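Putative S-adenosylmethionine-dependent methyltransferase (PDB 1WYZ) probably transfers methyl groups from S-adenosylmethionine to a substrate that is not known. Local coordinates at residues A[32-37]-A[84-89]; A[2-7]-A[114-119]. One frame throughout, in Å; residues are numbered along the deposited sequence.

Contact 1. Residues A[32-37]-A[84-89]; sequences IRHFIV and ASMGVI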
# COMPACT_ATOMS: atom_id res chain seq x y z
N ILE A 32 6.08 1.28 23.57
CA ILE A 32 5.18 0.14 23.74
C ILE A 32 5.73 -0.97 24.63
O ILE A 32 6.87 -1.39 24.47
CB ILE A 32 4.82 -0.44 22.38
CG1 ILE A 32 4.23 0.67 21.50
CG2 ILE A 32 3.84 -1.59 22.55
CD1 ILE A 32 2.84 1.19 21.84
N ARG A 33 4.90 -1.44 25.55
CA ARG A 33 5.25 -2.50 26.48
C ARG A 33 4.48 -3.78 26.19
O ARG A 33 4.86 -4.86 26.63
CB ARG A 33 4.93 -2.09 27.92
CG ARG A 33 5.68 -0.87 28.45
CD ARG A 33 5.22 -0.57 29.87
NE ARG A 33 5.98 0.51 30.49
CZ ARG A 33 5.80 0.94 31.74
NH1 ARG A 33 4.86 0.38 32.50
NH2 ARG A 33 6.54 1.93 32.22
N HIS A 34 3.36 -3.64 25.47
CA HIS A 34 2.49 -4.76 25.13
C HIS A 34 2.27 -4.89 23.63
O HIS A 34 1.78 -3.96 22.99
CB HIS A 34 1.11 -4.59 25.79
CG HIS A 34 1.17 -4.10 27.20
ND1 HIS A 34 1.79 -2.92 27.55
CD2 HIS A 34 0.64 -4.60 28.34
CE1 HIS A 34 1.64 -2.72 28.85
NE2 HIS A 34 0.94 -3.72 29.35
N PHE A 35 2.61 -6.04 23.07
CA PHE A 35 2.43 -6.25 21.64
C PHE A 35 1.46 -7.39 21.37
O PHE A 35 1.38 -8.34 22.13
CB PHE A 35 3.77 -6.59 20.96
CG PHE A 35 4.83 -5.55 21.18
CD1 PHE A 35 5.56 -5.52 22.36
CD2 PHE A 35 5.06 -4.57 20.22
CE1 PHE A 35 6.51 -4.52 22.59
CE2 PHE A 35 6.01 -3.55 20.44
CZ PHE A 35 6.73 -3.53 21.63
N ILE A 36 0.72 -7.28 20.28
CA ILE A 36 -0.21 -8.32 19.87
C ILE A 36 0.44 -8.80 18.58
O ILE A 36 0.61 -8.03 17.64
CB ILE A 36 -1.63 -7.75 19.60
CG1 ILE A 36 -2.28 -7.33 20.92
CG2 ILE A 36 -2.51 -8.81 18.95
CD1 ILE A 36 -2.63 -8.39 21.90
N VAL A 37 0.83 -10.07 18.55
CA VAL A 37 1.53 -10.62 17.39
C VAL A 37 1.04 -11.95 16.85
O VAL A 37 0.35 -12.71 17.53
CB VAL A 37 3.02 -10.78 17.72
CG1 VAL A 37 3.64 -9.42 18.02
CG2 VAL A 37 3.18 -11.71 18.91
N ALA A 84 -2.40 2.60 28.12
CA ALA A 84 -1.06 2.22 27.69
C ALA A 84 -1.08 1.94 26.18
O ALA A 84 -2.00 1.30 25.68
CB ALA A 84 -0.59 0.99 28.44
N SER A 85 -0.06 2.42 25.47
CA SER A 85 0.01 2.20 24.03
C SER A 85 0.40 0.76 23.71
O SER A 85 1.15 0.14 24.47
CB SER A 85 1.00 3.18 23.40
OG SER A 85 0.56 4.52 23.55
N MSE A 86 -0.12 0.21 22.61
CA MSE A 86 0.19 -1.16 22.20
C MSE A 86 0.55 -1.25 20.73
O MSE A 86 0.14 -0.42 19.92
CB MSE A 86 -0.98 -2.09 22.47
CG MSE A 86 -1.42 -2.20 23.91
SE MSE A 86 -2.85 -3.51 24.03
CE MSE A 86 -1.81 -5.12 24.40
N GLY A 87 1.30 -2.28 20.36
CA GLY A 87 1.66 -2.43 18.97
C GLY A 87 1.25 -3.77 18.40
O GLY A 87 1.10 -4.74 19.14
N VAL A 88 1.04 -3.83 17.09
CA VAL A 88 0.69 -5.07 16.41
C VAL A 88 1.84 -5.34 15.45
O VAL A 88 2.33 -4.42 14.79
CB VAL A 88 -0.64 -4.96 15.63
CG1 VAL A 88 -0.98 -6.29 15.01
CG2 VAL A 88 -1.77 -4.52 16.55
N ILE A 89 2.29 -6.59 15.38
CA ILE A 89 3.41 -6.97 14.51
C ILE A 89 3.12 -8.22 13.69
O ILE A 89 2.68 -9.23 14.24
CB ILE A 89 4.67 -7.26 15.34
CG1 ILE A 89 4.90 -6.13 16.34
CG2 ILE A 89 5.87 -7.42 14.43
CD1 ILE A 89 5.89 -6.45 17.46

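Contact 2. Residues A[2-7]-A[114-119]; sequences ETALYL and KVIPLV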
# COMPACT_ATOMS: atom_id res chain seq x y z
N GLU A 2 -0.34 9.36 20.72
CA GLU A 2 0.61 8.49 21.48
C GLU A 2 -0.13 7.28 22.05
O GLU A 2 0.11 6.16 21.63
CB GLU A 2 1.27 9.28 22.61
CG GLU A 2 2.35 8.52 23.38
CD GLU A 2 3.60 8.29 22.55
OE1 GLU A 2 4.04 9.23 21.87
OE2 GLU A 2 4.15 7.16 22.59
N THR A 3 -1.02 7.51 23.01
CA THR A 3 -1.76 6.40 23.60
C THR A 3 -2.73 5.85 22.55
O THR A 3 -3.78 6.45 22.27
CB THR A 3 -2.53 6.85 24.87
OG1 THR A 3 -3.43 5.82 25.27
CG2 THR A 3 -3.30 8.14 24.61
N ALA A 4 -2.36 4.71 21.97
CA ALA A 4 -3.17 4.08 20.93
C ALA A 4 -2.60 2.73 20.50
O ALA A 4 -1.59 2.27 21.03
CB ALA A 4 -3.25 5.00 19.72
N LEU A 5 -3.27 2.10 19.53
CA LEU A 5 -2.84 0.82 18.98
C LEU A 5 -2.08 1.10 17.69
O LEU A 5 -2.68 1.36 16.63
CB LEU A 5 -4.05 -0.09 18.69
CG LEU A 5 -3.76 -1.48 18.10
CD1 LEU A 5 -3.02 -2.35 19.13
CD2 LEU A 5 -5.06 -2.16 17.69
N TYR A 6 -0.76 1.06 17.79
CA TYR A 6 0.13 1.29 16.67
C TYR A 6 0.32 0.00 15.86
O TYR A 6 0.77 -1.02 16.39
CB TYR A 6 1.48 1.77 17.18
CG TYR A 6 1.52 3.22 17.62
CD1 TYR A 6 1.77 4.24 16.70
CD2 TYR A 6 1.35 3.58 18.95
CE1 TYR A 6 1.88 5.57 17.09
CE2 TYR A 6 1.45 4.91 19.36
CZ TYR A 6 1.72 5.90 18.43
OH TYR A 6 1.85 7.22 18.82
N LEU A 7 -0.04 0.04 14.58
CA LEU A 7 0.11 -1.11 13.69
C LEU A 7 1.53 -1.08 13.15
O LEU A 7 1.82 -0.33 12.22
CB LEU A 7 -0.90 -1.01 12.56
CG LEU A 7 -2.28 -1.63 12.80
CD1 LEU A 7 -2.59 -1.73 14.28
CD2 LEU A 7 -3.34 -0.82 12.06
N LYS A 114 -8.15 4.26 19.71
CA LYS A 114 -7.34 4.93 18.70
C LYS A 114 -6.38 3.97 18.00
O LYS A 114 -5.63 3.23 18.64
CB LYS A 114 -6.54 6.08 19.32
CG LYS A 114 -5.59 6.78 18.36
CD LYS A 114 -6.36 7.38 17.21
CE LYS A 114 -5.52 8.35 16.44
NZ LYS A 114 -5.04 9.45 17.32
N VAL A 115 -6.41 4.01 16.67
CA VAL A 115 -5.57 3.15 15.85
C VAL A 115 -4.71 4.04 14.95
O VAL A 115 -5.19 5.03 14.39
CB VAL A 115 -6.44 2.23 14.96
CG1 VAL A 115 -5.56 1.29 14.13
CG2 VAL A 115 -7.39 1.45 15.82
N ILE A 116 -3.43 3.70 14.83
CA ILE A 116 -2.54 4.47 13.99
C ILE A 116 -1.53 3.56 13.29
O ILE A 116 -0.72 2.89 13.92
CB ILE A 116 -1.86 5.59 14.83
CG1 ILE A 116 -0.61 6.09 14.13
CG2 ILE A 116 -1.62 5.11 16.24
CD1 ILE A 116 -0.05 7.41 14.68
N PRO A 117 -1.60 3.52 11.95
CA PRO A 117 -0.70 2.69 11.14
C PRO A 117 0.61 3.43 10.80
O PRO A 117 0.59 4.61 10.46
CB PRO A 117 -1.54 2.42 9.89
CG PRO A 117 -2.18 3.78 9.68
CD PRO A 117 -2.60 4.19 11.10
N LEU A 118 1.74 2.74 10.90
CA LEU A 118 3.02 3.38 10.59
C LEU A 118 3.50 2.91 9.21
O LEU A 118 3.17 1.81 8.77
CB LEU A 118 4.06 3.05 11.66
CG LEU A 118 3.71 3.48 13.09
CD1 LEU A 118 4.95 3.30 13.98
CD2 LEU A 118 3.25 4.94 13.13
N VAL A 119 4.28 3.75 8.54
CA VAL A 119 4.78 3.43 7.21
C VAL A 119 5.70 2.21 7.17
O VAL A 119 6.56 2.01 8.02
CB VAL A 119 5.51 4.63 6.59
CG1 VAL A 119 5.99 4.28 5.19
CG2 VAL A 119 4.58 5.82 6.52

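Contact 1. Residues A[32-37]-A[84-89]
Gly87 O accepts the shortest hydrogen bond between the two segments, from Ile36 N at 2.8 Å. The donor lies nearly along the C=O axis and the N-H···O angle is 164°. Gly87 N in turn donates to His34 O at 3.2 Å. Ile89 N reaches Ile36 O, also at 3.2 Å. Both of these donors lie in the plane of the carbonyl they meet. The three bonds form a parallel ladder, pairing Phe35 with Gly87, Ile36 with Val88 and Val37 with Ile89. Beside the ladder, Ser85 OG hydrogen-bonds to Glu2 O. Strands 34-37 and 86-89 are inner neighbours of the parallel sheet in the N-terminal alpha/beta domain. The chain between them runs through helix 40-50, strand 62-63, which flanks 34-37 on its other side, and helix 70-81. Tyr76, Pro79 and Leu80 of that last helix cover the face carrying His34, Ile36 and Met86. On this face the selenomethionine Met86 bends at its third torsion (chi3 92°), which brings CE beside CB of His34 and the CG1 and CD1 atoms of Ile36. Phe35, Val37 and Ile89 project from the other face. The Ile89 side chain crosses Phe35 obliquely, with its CD1 3.4 Å from CD2 of the ring. Val37 CG1 lies alongside Ile89, 3.6 Å from its CB. Ile32 CG2 sits 3.5 Å above one face of the Phe35 ring, toward its rim, and also contacts Gly87 N at 3.4 Å. An alanine at Ile32 would probably leave this ring less firmly packed, because the CG2 methyl over it would be gone.

Contact 2. Residues A[2-7]-A[114-119]
Strand 5-8 and strand 115-117 run parallel in the alpha/beta sheet of the N-terminal domain, and within this chain 115-117 is the outermost strand on its side. Leu5 N opens the ladder with an almost straight bond to Lys114 O, 2.8 Å long with an N-H···O angle of 176°. Ile116 is then gripped at both backbone ends: its N donates to Leu5 O, and its O accepts from Leu7 N at 3.0 Å. In both of these bonds the donor stands above the carbonyl plane. A weak bond from Leu118 N to Leu7 O closes the pairing. The donors from 114-119 are thus Ile116 and Leu118, so Pro117, which has no N-H, takes a place between them without breaking the ladder. On the face of Leu5, Leu7, Val115 and Pro117, Leu7 and Val115 cross obliquely, with Leu7 CD2 3.7 Å from Val115 CG1. Helix 100-110 packs on this face. Leu126 and Met129 of the second subunit also reach Pro117 and Leu7.

Tyr6 leads along the other face. Its CB lies 4.1 Å from Ile116 O. CG stands anti to the carbonyl carbon (chi1 -77°), so the ring lies side by side with Ile116. Ile116 CG2 covers one ring face in a CH-pi contact, 3.7 Å from the ring centroid and 20° off the normal. CD1 also meets Leu118 CD2, which comes at the ring edge, at 3.9 Å. Farther out, CE1 touches Ile116 CD1 at 3.6 Å. At the tip, Tyr6 OH makes a weak hydrogen bond of 3.5 Å to Glu2 O.

Overall arrangement
Contacts 1 and 2 belong to one parallel sheet, and their centres are about 9 Å apart. The strands lie in the order 62-63, 34-37, 86-89, 5-8, 115-117. Strands 86-89 and 5-8 are direct neighbours and join the two contacts. Met86 O and Tyr6 N probably hydrogen-bond across this seam. Along the chain, 2-7 comes first, then 32-37, 84-89 and 114-119, so contact 1 is nested inside the loop closed by contact 2. Contact 2 therefore brings the chain start beside the last strand of this sheet. The chain then continues to the second, mixed sheet. The second subunit reaches contact 2 but does not touch contact 1.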